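Local atomic coordinates of tetratricopeptide TPR_2 repeat protein (PDB entry 5DJS), a protein that joins helical tetratricopeptide repeats to a glycosyltransferase family 41 region of the GT-B type and holds uridine-5'-diphosphate in a pocket. Residues L83-V88 / T98-A103; P149-P154 / A257-P262; R277-L282 / Y297-V302; L355-A360 / I471-G476; L457-S462 / A483-H488. The protein carries 1 engineered substitution. All coordinates share one frame; numbering follows the deposited sequence.

Following the chain from its N terminus, contact 1 closes a short loop between two successive helices of the tetratricopeptide part. Contact 2 spans 102 intervening residues and brings the run into strand 163-169 against the turn before strand 263-266. Contact 3, next in series, pairs two strands of that same parallel sheet and touches contact 2 through the Arg259-Asp280 salt bridge. The second parallel sheet follows. There contacts 4 and 5 cross, their segments alternating along the chain, and they touch where Leu475 meets Leu460 and Leu485. No contact nests inside another. Helix 479-521 carries one segment of contact 5 and also packs on residues of contacts 2 and 3, linking the two sheet regions.

Contact 1 of 5, residues L83-V88 / T98-A103; sequences LGNVLV and TSLHHA
The flat group that takes part here is the Asn85 carboxamide: a methyl of Leu100 sits to one side of its plane, above the nitrogen, with CD1 4.2 Å from Asn85 ND2. Asn85 and Leu100 cross at about a right angle, a loose meeting that suits an amide at the partly exposed margin. The rest of the interface is close and mostly aliphatic, with Ser99 OG the polar atom among the leucine methyls. Helices 77-89 and 93-106 run antiparallel at 165°, and their axes over these residues come within 8.2 Å. Gly84 makes that possible. With no side chain between the backbones, its CA lies 4.6 Å from Ser99 CA and 3.5 Å from Ser99 CB, so glycine and a small serine face each other at the nearest point. On one flank Leu100 lays CD1 3.9 Å from Gly84 CA. On the other Leu83 has CG anti to its backbone N (chi1 177°), which sends the branch toward Ser99, with CD2 3.5 Å from Ser99 OG; Leu87 CD1 lies 4.1 Å from the same OG. Leu83 and Leu87 also pack on Arg67 of helix 59-72, and Leu100 on Ala120 of helix 111-120, so the pair is sandwiched in a longer stack. Such a tight antiparallel helix hairpin, with small residues at the crossing, is the hallmark of the tetratricopeptide repeat.

Contact 2 of 5, residues P149-P154 / A257-P262; sequences PVPATP and ARRPAP
Arg259 forms the dense part of this contact. Its side chain, extended from CG to NE, runs obliquely past the Pro149 ring, with Arg259 CB 3.9 Å from Pro149 CD, and its tip grips the backbone of the other segment. Arg259 NH1 donates to Pro149 O at 3.1 Å (N-H...O angle 152°), the carbonyl lying at the guanidinium edge and the nitrogen in the carbonyl plane. Pro151 CG covers one guanidinium face, 3.5 Å above the plane, so the flat cation has the puckered, rigid proline ring against it, toward the rim of the group. NH2 makes a salt bridge with Asp280, which helps fix the rotation of the group. Both segments are loops that lead into strands of the parallel sheet of the N-terminal, Rossmann-like half of the GT-B fold; Arg259, with positive phi (54°), is where the chain leaves helix 253-257 and turns toward strand 263-266. The other side is looser. Val150 and Thr153 are exposed and set out away from the partner segment; the Thr153 hydroxyl tolerates solvent. Farther along, two prolines cross obliquely, Pro154 CG lying 3.7 Å from Pro262 CB, and both also touch Trp516 of helix 479-521.

Contact 3 of 5, residues R277-L282 / Y297-V302; sequences RAMDYL and YTERLV
Three backbone hydrogen bonds between the segments start the parallel pairing of strands 281-285 and 300-304, the latter outermost in the sheet of the N-terminal half of the GT-B fold; Val302 continues it to Gly284. The straightest runs from Arg300 N to Asp280 O at 2.8 Å, N-H...O angle 171°. Leu282 uses both backbone groups: Leu282 N donates to Arg300 O at 3.1 Å from above the carbonyl plane, and Leu282 O accepts from Val302 N at 2.9 Å, in plane. One residue bonding to two that flank its partner is the parallel pattern. The acids are tied elsewhere, Asp280 to Arg259 and Gln264, Glu299 to Thr273 and Thr274. That leaves the Glu299 stem for packing, its CG 3.6 Å from Met279 CG. Tyr281 and Arg300 lie side by side on one face, ring and guanidinium planes 80° apart; Arg300 NH1 comes within 3.0 Å of Tyr281 OH, but at an angle too poor for a hydrogen bond. On the opposite face the buried Leu282, CG anti to its backbone N (chi1 -175°), lies alongside the partly exposed Leu301, pointing the same way, CD2 to CD2 3.8 Å. The other branch of Leu282 turns to the Tyr297 ring, placing Leu282 CD1 3.8 Å from Tyr297 CE2.

Contact 4 of 5, residues L355-A360 / I471-G476; sequences LALPRA and IALGLG
Leu357 and Leu473 cross obliquely, each presenting one methyl to the other, and their CD1 atoms meet at 4.0 Å. Leu357 puts CG anti to its carbonyl carbon (chi1 -63°), and its side chain sets out toward helix 465-477. CD1 therefore leads into the helix surface, lying 4.3 Å from Gly476 CA. Glycine suits that place: lacking a side chain, it leaves the backbone of the helix accessible to the leucine methyl. Leu473 starts out along the side of its own helix and bends its branch inward, so that its second methyl, CD2, reaches Ala356 CB at 4.1 Å. The small alanine at the end of helix 344-356 lets the two helices come near without crowding. Leu357 then begins a type I turn, closed by a hydrogen bond from Ala360 N to Leu357 O, 2.8 Å, in which Pro358 supplies the restricted phi. This is the end of the helix in the beta-alpha-beta crossover that joins strands 332-335 and 361-365, in the C-terminal, Rossmann-like half of the GT-B fold; Leu357 also packs on Phe333. Every close meeting between the segments involves a methyl group, so the contact holds by dispersion and exclusion of water, with little directional demand.

Contact 5 of 5, residues L457-S462 / A483-H488; sequences LQELVS and ARLREH
Leu457 opens the run that leads into strand 461-462, the outermost strand of the sheet in the C-terminal half of the GT-B fold, and this run packs on the long helix 479-521. Leu457 reaches His488 tip to tip: its CD2 lies over one face of the imidazole, 4.2 Å from the ring centroid and 15° off the normal, a CH-pi contact, the methyl meeting the pi face rather than the polar edge of the imidazole. The same methyl touches Leu485 more loosely. A short 3-10 segment follows, in which Glu459 carries the polar link. Its CG takes the crowded place between backbone N and carbonyl carbon (chi1 75°), and the chain then extends straight to Arg484, which bends at chi3 to meet it. Carboxylate and guanidinium are nearly coplanar. Glu459 OE2 offers its syn lone pair to Arg484 NH2 at 2.9 Å (N-H...O angle 162°) and takes a weak second bond from Arg484 NH1 at 3.4 Å, so one oxygen holds both nitrogens. Complementary charge suits the exposed margin, while leucines serve the buried side. There Leu460 N returns to Leu457 O at 3.2 Å, which closes the turn; Leu457 and Leu460 both reach the helix with their tips. Leu460 faces Leu485 beside Leu475 of helix 465-477, with Leu460 CD2 3.9 Å from Leu485 CD2.

Contact 1 of 5, residues L83-V88 / T98-A103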
# COMPACT_ATOMS: atom_id res chain seq x y z
N LEU A 83 -4.85 12.47 -13.25
CA LEU A 83 -6.19 12.81 -12.80
C LEU A 83 -6.89 11.59 -12.24
O LEU A 83 -7.49 11.65 -11.17
CB LEU A 83 -7.03 13.40 -13.93
CG LEU A 83 -8.47 13.72 -13.56
CD1 LEU A 83 -8.54 14.79 -12.48
CD2 LEU A 83 -9.25 14.13 -14.81
N GLY A 84 -6.81 10.47 -12.96
CA GLY A 84 -7.38 9.20 -12.49
C GLY A 84 -6.87 8.76 -11.12
O GLY A 84 -7.66 8.34 -10.26
N ASN A 85 -5.56 8.89 -10.90
CA ASN A 85 -4.96 8.53 -9.60
C ASN A 85 -5.43 9.43 -8.47
O ASN A 85 -5.74 8.95 -7.38
CB ASN A 85 -3.42 8.53 -9.64
CG ASN A 85 -2.82 7.31 -10.37
OD1 ASN A 85 -1.73 7.41 -10.92
ND2 ASN A 85 -3.51 6.16 -10.37
N VAL A 86 -5.50 10.73 -8.73
CA VAL A 86 -6.04 11.67 -7.76
C VAL A 86 -7.49 11.34 -7.42
O VAL A 86 -7.86 11.28 -6.25
CB VAL A 86 -5.90 13.13 -8.23
CG1 VAL A 86 -6.74 14.07 -7.37
CG2 VAL A 86 -4.43 13.54 -8.16
N LEU A 87 -8.30 11.07 -8.44
CA LEU A 87 -9.72 10.73 -8.23
C LEU A 87 -9.91 9.44 -7.43
O LEU A 87 -10.74 9.41 -6.52
CB LEU A 87 -10.46 10.64 -9.57
CG LEU A 87 -10.61 11.97 -10.32
CD1 LEU A 87 -11.10 11.71 -11.74
CD2 LEU A 87 -11.55 12.92 -9.60
N VAL A 88 -9.16 8.39 -7.78
CA VAL A 88 -9.15 7.15 -7.00
C VAL A 88 -8.76 7.44 -5.55
O VAL A 88 -9.44 7.01 -4.63
CB VAL A 88 -8.20 6.08 -7.61
CG1 VAL A 88 -7.95 4.93 -6.63
CG2 VAL A 88 -8.79 5.51 -8.88
N THR A 98 -12.34 5.44 -15.08
CA THR A 98 -12.63 6.06 -16.37
C THR A 98 -11.45 6.88 -16.88
O THR A 98 -11.02 6.68 -18.00
CB THR A 98 -13.87 6.97 -16.30
OG1 THR A 98 -14.94 6.23 -15.72
CG2 THR A 98 -14.28 7.44 -17.71
N SER A 99 -10.93 7.79 -16.05
CA SER A 99 -9.74 8.57 -16.43
C SER A 99 -8.53 7.68 -16.82
O SER A 99 -7.81 8.01 -17.77
CB SER A 99 -9.34 9.54 -15.32
OG SER A 99 -9.88 10.81 -15.58
N LEU A 100 -8.33 6.59 -16.09
CA LEU A 100 -7.26 5.63 -16.41
C LEU A 100 -7.51 4.94 -17.75
O LEU A 100 -6.58 4.77 -18.53
CB LEU A 100 -7.09 4.60 -15.28
CG LEU A 100 -6.10 4.80 -14.12
CD1 LEU A 100 -5.50 6.19 -14.04
CD2 LEU A 100 -6.74 4.43 -12.78
N HIS A 101 -8.76 4.57 -18.03
CA HIS A 101 -9.14 4.04 -19.34
C HIS A 101 -8.78 5.01 -20.46
O HIS A 101 -8.21 4.61 -21.47
CB HIS A 101 -10.64 3.70 -19.43
CG HIS A 101 -11.01 2.38 -18.84
ND1 HIS A 101 -10.82 1.19 -19.51
CD2 HIS A 101 -11.55 2.06 -17.64
CE1 HIS A 101 -11.22 0.19 -18.75
NE2 HIS A 101 -11.66 0.69 -17.61
N HIS A 102 -9.11 6.29 -20.27
CA HIS A 102 -8.81 7.31 -21.28
C HIS A 102 -7.32 7.37 -21.57
O HIS A 102 -6.94 7.48 -22.74
CB HIS A 102 -9.32 8.70 -20.86
CG HIS A 102 -10.81 8.82 -20.87
ND1 HIS A 102 -11.60 8.28 -21.86
CD2 HIS A 102 -11.66 9.41 -20.00
CE1 HIS A 102 -12.87 8.54 -21.60
NE2 HIS A 102 -12.93 9.22 -20.48
N ALA A 103 -6.50 7.29 -20.53
CA ALA A 103 -5.05 7.37 -20.66
C ALA A 103 -4.51 6.21 -21.48
O ALA A 103 -3.60 6.39 -22.30
CB ALA A 103 -4.40 7.41 -19.29

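Contact 2 of 5, residues P149-P154 / A257-P262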
# COMPACT_ATOMS: atom_id res chain seq x y z
N PRO A 149 14.15 -14.66 -19.29
CA PRO A 149 14.72 -15.92 -19.75
C PRO A 149 14.15 -17.11 -18.97
O PRO A 149 13.42 -16.92 -17.99
CB PRO A 149 16.21 -15.75 -19.46
CG PRO A 149 16.23 -14.93 -18.22
CD PRO A 149 15.03 -14.01 -18.29
N VAL A 150 14.52 -18.31 -19.40
CA VAL A 150 14.08 -19.55 -18.74
C VAL A 150 14.86 -19.65 -17.41
O VAL A 150 15.97 -19.13 -17.31
CB VAL A 150 14.32 -20.78 -19.66
CG1 VAL A 150 13.74 -22.06 -19.05
CG2 VAL A 150 13.70 -20.57 -21.05
N PRO A 151 14.27 -20.27 -16.36
CA PRO A 151 15.04 -20.35 -15.11
C PRO A 151 16.35 -21.12 -15.29
O PRO A 151 16.34 -22.28 -15.71
CB PRO A 151 14.10 -21.08 -14.14
CG PRO A 151 12.74 -20.81 -14.66
CD PRO A 151 12.87 -20.72 -16.16
N ALA A 152 17.46 -20.44 -15.02
CA ALA A 152 18.78 -21.06 -14.98
C ALA A 152 18.97 -21.68 -13.59
O ALA A 152 18.27 -21.30 -12.65
CB ALA A 152 19.87 -20.03 -15.26
N THR A 153 19.93 -22.61 -13.47
CA THR A 153 20.26 -23.20 -12.16
C THR A 153 21.14 -22.20 -11.39
O THR A 153 21.98 -21.53 -11.99
CB THR A 153 20.94 -24.59 -12.24
OG1 THR A 153 22.30 -24.46 -12.68
CG2 THR A 153 20.18 -25.54 -13.18
N PRO A 154 20.93 -22.07 -10.07
CA PRO A 154 21.68 -21.08 -9.29
C PRO A 154 23.19 -21.27 -9.28
O PRO A 154 23.68 -22.39 -9.37
CB PRO A 154 21.15 -21.28 -7.87
CG PRO A 154 19.76 -21.76 -8.06
CD PRO A 154 19.76 -22.57 -9.32
N ALA A 257 11.97 -8.72 -14.21
CA ALA A 257 11.54 -9.39 -15.43
C ALA A 257 12.67 -10.14 -16.11
O ALA A 257 12.43 -11.17 -16.73
CB ALA A 257 10.92 -8.38 -16.38
N ARG A 258 13.90 -9.64 -15.98
CA ARG A 258 15.09 -10.25 -16.61
C ARG A 258 15.71 -11.44 -15.85
O ARG A 258 16.65 -12.05 -16.35
CB ARG A 258 16.15 -9.17 -16.85
CG ARG A 258 16.01 -8.49 -18.20
CD ARG A 258 16.69 -7.13 -18.22
NE ARG A 258 15.68 -6.08 -18.07
CZ ARG A 258 15.53 -5.02 -18.87
NH1 ARG A 258 16.35 -4.79 -19.90
NH2 ARG A 258 14.55 -4.16 -18.61
N ARG A 259 15.15 -11.80 -14.69
CA ARG A 259 15.70 -12.83 -13.79
C ARG A 259 17.17 -12.62 -13.40
O ARG A 259 17.99 -13.51 -13.60
CB ARG A 259 15.52 -14.25 -14.38
CG ARG A 259 14.09 -14.71 -14.41
CD ARG A 259 13.98 -16.22 -14.33
NE ARG A 259 12.73 -16.60 -13.67
CZ ARG A 259 11.69 -17.21 -14.25
NH1 ARG A 259 11.69 -17.54 -15.54
NH2 ARG A 259 10.62 -17.50 -13.51
N PRO A 260 17.51 -11.45 -12.80
CA PRO A 260 18.89 -11.26 -12.32
C PRO A 260 19.28 -12.16 -11.15
O PRO A 260 20.48 -12.35 -10.89
CB PRO A 260 18.91 -9.78 -11.90
CG PRO A 260 17.48 -9.44 -11.65
CD PRO A 260 16.72 -10.23 -12.67
N ALA A 261 18.28 -12.70 -10.46
CA ALA A 261 18.48 -13.65 -9.38
C ALA A 261 17.66 -14.92 -9.65
O ALA A 261 16.58 -14.84 -10.25
CB ALA A 261 18.05 -13.04 -8.06
N PRO A 262 18.17 -16.08 -9.20
CA PRO A 262 17.48 -17.37 -9.39
C PRO A 262 16.22 -17.61 -8.53
O PRO A 262 15.43 -18.51 -8.82
CB PRO A 262 18.54 -18.38 -8.98
CG PRO A 262 19.38 -17.66 -7.99
CD PRO A 262 19.44 -16.24 -8.47

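Contact 3 of 5, residues R277-L282 / Y297-V302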
# COMPACT_ATOMS: atom_id res chain seq x y z
N ARG A 277 5.68 -14.13 -15.22
CA ARG A 277 6.40 -15.42 -15.19
C ARG A 277 7.67 -15.32 -14.35
O ARG A 277 8.00 -16.25 -13.62
CB ARG A 277 6.83 -15.86 -16.60
CG ARG A 277 5.71 -16.30 -17.53
CD ARG A 277 6.27 -16.72 -18.88
NE ARG A 277 6.22 -18.18 -19.07
CZ ARG A 277 5.19 -18.86 -19.61
NH1 ARG A 277 4.08 -18.24 -20.04
NH2 ARG A 277 5.27 -20.18 -19.73
N ALA A 278 8.38 -14.18 -14.47
CA ALA A 278 9.65 -13.93 -13.77
C ALA A 278 9.59 -13.93 -12.23
O ALA A 278 10.63 -14.11 -11.58
CB ALA A 278 10.26 -12.62 -14.24
N MET A 279 8.41 -13.71 -11.65
CA MET A 279 8.25 -13.78 -10.20
C MET A 279 7.93 -15.23 -9.80
O MET A 279 6.93 -15.81 -10.22
CB MET A 279 7.16 -12.82 -9.73
CG MET A 279 7.23 -12.48 -8.25
SD MET A 279 8.69 -11.53 -7.74
CE MET A 279 8.46 -9.99 -8.63
N ASP A 280 8.81 -15.81 -8.99
CA ASP A 280 8.74 -17.23 -8.66
C ASP A 280 7.77 -17.44 -7.52
O ASP A 280 6.91 -18.31 -7.59
CB ASP A 280 10.12 -17.80 -8.28
CG ASP A 280 11.20 -17.51 -9.32
OD1 ASP A 280 11.03 -17.92 -10.50
OD2 ASP A 280 12.24 -16.89 -8.95
N TYR A 281 7.93 -16.63 -6.47
CA TYR A 281 7.15 -16.78 -5.23
C TYR A 281 6.42 -15.50 -4.79
O TYR A 281 6.90 -14.39 -5.01
CB TYR A 281 8.07 -17.25 -4.10
CG TYR A 281 8.66 -18.60 -4.38
CD1 TYR A 281 7.93 -19.76 -4.13
CD2 TYR A 281 9.93 -18.72 -4.94
CE1 TYR A 281 8.46 -21.01 -4.40
CE2 TYR A 281 10.47 -19.97 -5.22
CZ TYR A 281 9.73 -21.11 -4.94
OH TYR A 281 10.25 -22.34 -5.21
N LEU A 282 5.26 -15.69 -4.18
CA LEU A 282 4.57 -14.65 -3.43
C LEU A 282 4.40 -15.18 -2.00
O LEU A 282 3.79 -16.23 -1.80
CB LEU A 282 3.22 -14.36 -4.08
CG LEU A 282 2.40 -13.21 -3.48
CD1 LEU A 282 1.55 -12.51 -4.53
CD2 LEU A 282 1.51 -13.68 -2.34
N TYR A 297 -2.66 -16.89 -9.54
CA TYR A 297 -1.31 -16.36 -9.36
C TYR A 297 -0.29 -17.08 -10.24
O TYR A 297 -0.21 -18.31 -10.23
CB TYR A 297 -0.89 -16.53 -7.89
CG TYR A 297 -1.71 -15.68 -6.94
CD1 TYR A 297 -3.00 -16.07 -6.56
CD2 TYR A 297 -1.20 -14.49 -6.42
CE1 TYR A 297 -3.77 -15.29 -5.70
CE2 TYR A 297 -1.96 -13.70 -5.56
CZ TYR A 297 -3.24 -14.11 -5.20
OH TYR A 297 -4.00 -13.33 -4.34
N THR A 298 0.48 -16.30 -10.99
CA THR A 298 1.65 -16.83 -11.71
C THR A 298 2.71 -17.31 -10.73
O THR A 298 3.36 -18.33 -10.96
CB THR A 298 2.30 -15.78 -12.61
OG1 THR A 298 2.53 -14.59 -11.85
CG2 THR A 298 1.41 -15.49 -13.83
N GLU A 299 2.89 -16.57 -9.64
CA GLU A 299 3.82 -16.95 -8.58
C GLU A 299 3.30 -18.20 -7.86
O GLU A 299 2.09 -18.47 -7.86
CB GLU A 299 3.97 -15.83 -7.54
CG GLU A 299 4.24 -14.43 -8.07
CD GLU A 299 2.98 -13.59 -8.28
OE1 GLU A 299 1.86 -14.13 -8.33
OE2 GLU A 299 3.12 -12.37 -8.45
N ARG A 300 4.21 -18.95 -7.24
CA ARG A 300 3.81 -19.99 -6.29
C ARG A 300 3.57 -19.34 -4.95
O ARG A 300 4.43 -18.62 -4.43
CB ARG A 300 4.88 -21.07 -6.13
CG ARG A 300 4.77 -22.21 -7.11
CD ARG A 300 5.74 -23.31 -6.72
NE ARG A 300 6.42 -23.87 -7.88
CZ ARG A 300 7.69 -24.29 -7.91
NH1 ARG A 300 8.48 -24.22 -6.83
NH2 ARG A 300 8.18 -24.79 -9.04
N LEU A 301 2.39 -19.59 -4.39
CA LEU A 301 2.02 -19.02 -3.10
C LEU A 301 2.77 -19.76 -1.98
O LEU A 301 2.83 -20.99 -1.98
CB LEU A 301 0.51 -19.13 -2.88
CG LEU A 301 -0.36 -18.33 -3.86
CD1 LEU A 301 -1.82 -18.73 -3.69
CD2 LEU A 301 -0.21 -16.83 -3.65
N VAL A 302 3.36 -19.00 -1.07
CA VAL A 302 4.06 -19.54 0.09
C VAL A 302 3.23 -19.16 1.31
O VAL A 302 3.31 -18.03 1.80
CB VAL A 302 5.49 -18.96 0.19
CG1 VAL A 302 6.19 -19.36 1.49
CG2 VAL A 302 6.33 -19.39 -1.00

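Contact 4 of 5, residues L355-A360 / I471-G476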
# COMPACT_ATOMS: atom_id res chain seq x y z
N LEU A 355 -27.65 3.63 12.14
CA LEU A 355 -29.09 3.72 12.36
C LEU A 355 -29.48 2.90 13.58
O LEU A 355 -30.22 3.38 14.44
CB LEU A 355 -29.89 3.22 11.15
CG LEU A 355 -29.85 4.05 9.87
CD1 LEU A 355 -30.75 3.40 8.81
CD2 LEU A 355 -30.26 5.49 10.10
N ALA A 356 -28.94 1.68 13.66
CA ALA A 356 -29.23 0.74 14.75
C ALA A 356 -28.61 1.12 16.10
O ALA A 356 -29.04 0.59 17.13
CB ALA A 356 -28.80 -0.67 14.36
N LEU A 357 -27.60 1.99 16.09
CA LEU A 357 -27.01 2.54 17.32
C LEU A 357 -27.06 4.06 17.22
O LEU A 357 -26.03 4.72 17.00
CB LEU A 357 -25.57 2.05 17.50
CG LEU A 357 -25.40 0.54 17.69
CD1 LEU A 357 -23.93 0.15 17.57
CD2 LEU A 357 -25.97 0.07 19.02
N PRO A 358 -28.28 4.64 17.39
CA PRO A 358 -28.56 6.03 16.96
C PRO A 358 -27.77 7.15 17.65
O PRO A 358 -27.83 8.30 17.20
CB PRO A 358 -30.07 6.17 17.24
CG PRO A 358 -30.34 5.19 18.33
CD PRO A 358 -29.43 4.03 18.07
N ARG A 359 -27.05 6.83 18.73
CA ARG A 359 -26.18 7.79 19.41
C ARG A 359 -24.70 7.65 19.00
O ARG A 359 -23.89 8.55 19.28
CB ARG A 359 -26.33 7.64 20.94
CG ARG A 359 -27.77 7.78 21.44
CD ARG A 359 -27.85 8.07 22.93
NE ARG A 359 -27.27 9.38 23.29
CZ ARG A 359 -26.18 9.59 24.04
NH1 ARG A 359 -25.47 8.59 24.58
NH2 ARG A 359 -25.78 10.84 24.28
N ALA A 360 -24.34 6.55 18.34
CA ALA A 360 -22.95 6.27 17.96
C ALA A 360 -22.41 7.27 16.93
O ALA A 360 -23.16 7.75 16.08
CB ALA A 360 -22.80 4.86 17.42
N ILE A 471 -21.77 -8.12 14.45
CA ILE A 471 -20.58 -8.09 15.30
C ILE A 471 -20.32 -6.67 15.83
O ILE A 471 -20.02 -6.51 17.01
CB ILE A 471 -19.34 -8.69 14.59
CG1 ILE A 471 -19.55 -10.20 14.39
CG2 ILE A 471 -18.07 -8.46 15.40
CD1 ILE A 471 -18.59 -10.86 13.42
N ALA A 472 -20.46 -5.67 14.96
CA ALA A 472 -20.26 -4.27 15.34
C ALA A 472 -21.33 -3.77 16.32
O ALA A 472 -21.04 -2.97 17.21
CB ALA A 472 -20.20 -3.38 14.11
N LEU A 473 -22.57 -4.22 16.11
CA LEU A 473 -23.68 -3.95 17.03
C LEU A 473 -23.44 -4.57 18.41
O LEU A 473 -23.54 -3.88 19.43
CB LEU A 473 -25.01 -4.45 16.44
CG LEU A 473 -25.86 -3.48 15.61
CD1 LEU A 473 -25.04 -2.51 14.78
CD2 LEU A 473 -26.86 -4.23 14.73
N GLY A 474 -23.11 -5.87 18.42
CA GLY A 474 -22.78 -6.60 19.65
C GLY A 474 -21.71 -5.95 20.51
O GLY A 474 -21.82 -5.95 21.73
N LEU A 475 -20.68 -5.39 19.87
CA LEU A 475 -19.61 -4.68 20.57
C LEU A 475 -20.01 -3.28 21.06
O LEU A 475 -19.52 -2.82 22.09
CB LEU A 475 -18.36 -4.55 19.68
CG LEU A 475 -17.59 -5.82 19.31
CD1 LEU A 475 -16.36 -5.42 18.50
CD2 LEU A 475 -17.17 -6.63 20.52
N GLY A 476 -20.87 -2.60 20.30
CA GLY A 476 -21.35 -1.27 20.69
C GLY A 476 -22.27 -1.29 21.91
O GLY A 476 -22.38 -0.28 22.62

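Contact 5 of 5, residues L457-S462 / A483-H488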
# COMPACT_ATOMS: atom_id res chain seq x y z
N LEU A 457 -8.56 -13.50 17.77
CA LEU A 457 -9.79 -12.71 17.69
C LEU A 457 -10.68 -13.09 16.49
O LEU A 457 -11.18 -12.22 15.80
CB LEU A 457 -9.42 -11.22 17.67
CG LEU A 457 -8.62 -10.72 18.88
CD1 LEU A 457 -8.00 -9.36 18.61
CD2 LEU A 457 -9.50 -10.63 20.12
N GLN A 458 -10.93 -14.38 16.30
CA GLN A 458 -11.80 -14.86 15.20
C GLN A 458 -13.28 -14.46 15.35
O GLN A 458 -14.04 -14.49 14.37
CB GLN A 458 -11.69 -16.39 14.95
CG GLN A 458 -11.72 -17.34 16.16
CD GLN A 458 -10.38 -17.54 16.88
OE1 GLN A 458 -10.36 -17.77 18.09
NE2 GLN A 458 -9.25 -17.46 16.16
N GLU A 459 -13.68 -14.08 16.57
CA GLU A 459 -15.04 -13.61 16.83
C GLU A 459 -15.31 -12.22 16.22
O GLU A 459 -16.47 -11.83 16.09
CB GLU A 459 -15.33 -13.61 18.33
CG GLU A 459 -14.66 -12.48 19.10
CD GLU A 459 -14.45 -12.82 20.55
OE1 GLU A 459 -13.37 -13.34 20.88
OE2 GLU A 459 -15.37 -12.56 21.36
N LEU A 460 -14.25 -11.49 15.85
CA LEU A 460 -14.38 -10.23 15.12
C LEU A 460 -14.30 -10.36 13.58
O LEU A 460 -14.12 -9.37 12.88
CB LEU A 460 -13.30 -9.25 15.61
CG LEU A 460 -13.18 -9.02 17.11
CD1 LEU A 460 -12.20 -7.90 17.40
CD2 LEU A 460 -14.53 -8.69 17.73
N VAL A 461 -14.48 -11.57 13.06
CA VAL A 461 -14.30 -11.85 11.63
C VAL A 461 -15.61 -12.35 11.03
O VAL A 461 -16.00 -13.50 11.22
CB VAL A 461 -13.16 -12.89 11.41
CG1 VAL A 461 -13.01 -13.23 9.94
CG2 VAL A 461 -11.84 -12.36 11.97
N SER A 462 -16.29 -11.49 10.28
CA SER A 462 -17.53 -11.87 9.61
C SER A 462 -17.24 -12.53 8.27
O SER A 462 -16.24 -12.22 7.64
CB SER A 462 -18.41 -10.64 9.39
OG SER A 462 -17.70 -9.62 8.72
N ALA A 483 -14.27 -4.99 27.43
CA ALA A 483 -13.23 -5.10 28.47
C ALA A 483 -12.51 -6.44 28.42
O ALA A 483 -11.34 -6.52 28.79
CB ALA A 483 -13.82 -4.87 29.85
N ARG A 484 -13.21 -7.50 27.98
CA ARG A 484 -12.56 -8.78 27.71
C ARG A 484 -11.55 -8.66 26.57
O ARG A 484 -10.38 -9.06 26.70
CB ARG A 484 -13.61 -9.86 27.40
CG ARG A 484 -13.02 -11.23 27.12
CD ARG A 484 -14.05 -12.35 27.23
NE ARG A 484 -15.12 -12.18 26.26
CZ ARG A 484 -15.03 -12.43 24.95
NH1 ARG A 484 -13.91 -12.89 24.41
NH2 ARG A 484 -16.09 -12.22 24.17
N LEU A 485 -12.01 -8.09 25.46
CA LEU A 485 -11.16 -7.88 24.28
C LEU A 485 -10.02 -6.89 24.55
O LEU A 485 -8.91 -7.12 24.08
CB LEU A 485 -12.01 -7.44 23.08
CG LEU A 485 -12.69 -8.52 22.21
CD1 LEU A 485 -13.04 -9.82 22.93
CD2 LEU A 485 -13.95 -7.94 21.56
N ARG A 486 -10.26 -5.82 25.30
CA ARG A 486 -9.17 -4.90 25.67
C ARG A 486 -8.03 -5.59 26.45
O ARG A 486 -6.86 -5.24 26.31
CB ARG A 486 -9.69 -3.70 26.47
CG ARG A 486 -8.74 -2.50 26.47
CD ARG A 486 -9.47 -1.22 26.84
NE ARG A 486 -8.61 -0.04 26.85
CZ ARG A 486 -7.73 0.28 27.81
NH1 ARG A 486 -7.02 1.40 27.70
NH2 ARG A 486 -7.54 -0.49 28.88
N GLU A 487 -8.38 -6.59 27.26
CA GLU A 487 -7.39 -7.39 28.01
C GLU A 487 -6.71 -8.45 27.14
O GLU A 487 -5.50 -8.69 27.28
CB GLU A 487 -8.04 -8.07 29.22
CG GLU A 487 -7.66 -7.44 30.55
CD GLU A 487 -6.21 -7.72 30.94
OE1 GLU A 487 -5.80 -8.91 31.01
OE2 GLU A 487 -5.48 -6.73 31.19
N HIS A 488 -7.49 -9.08 26.27
CA HIS A 488 -6.92 -10.01 25.27
C HIS A 488 -5.81 -9.31 24.48
O HIS A 488 -4.73 -9.88 24.30
CB HIS A 488 -8.01 -10.50 24.32
CG HIS A 488 -7.68 -11.79 23.64
ND1 HIS A 488 -6.62 -11.93 22.77
CD2 HIS A 488 -8.29 -13.00 23.70
CE1 HIS A 488 -6.58 -13.18 22.33
NE2 HIS A 488 -7.58 -13.85 22.87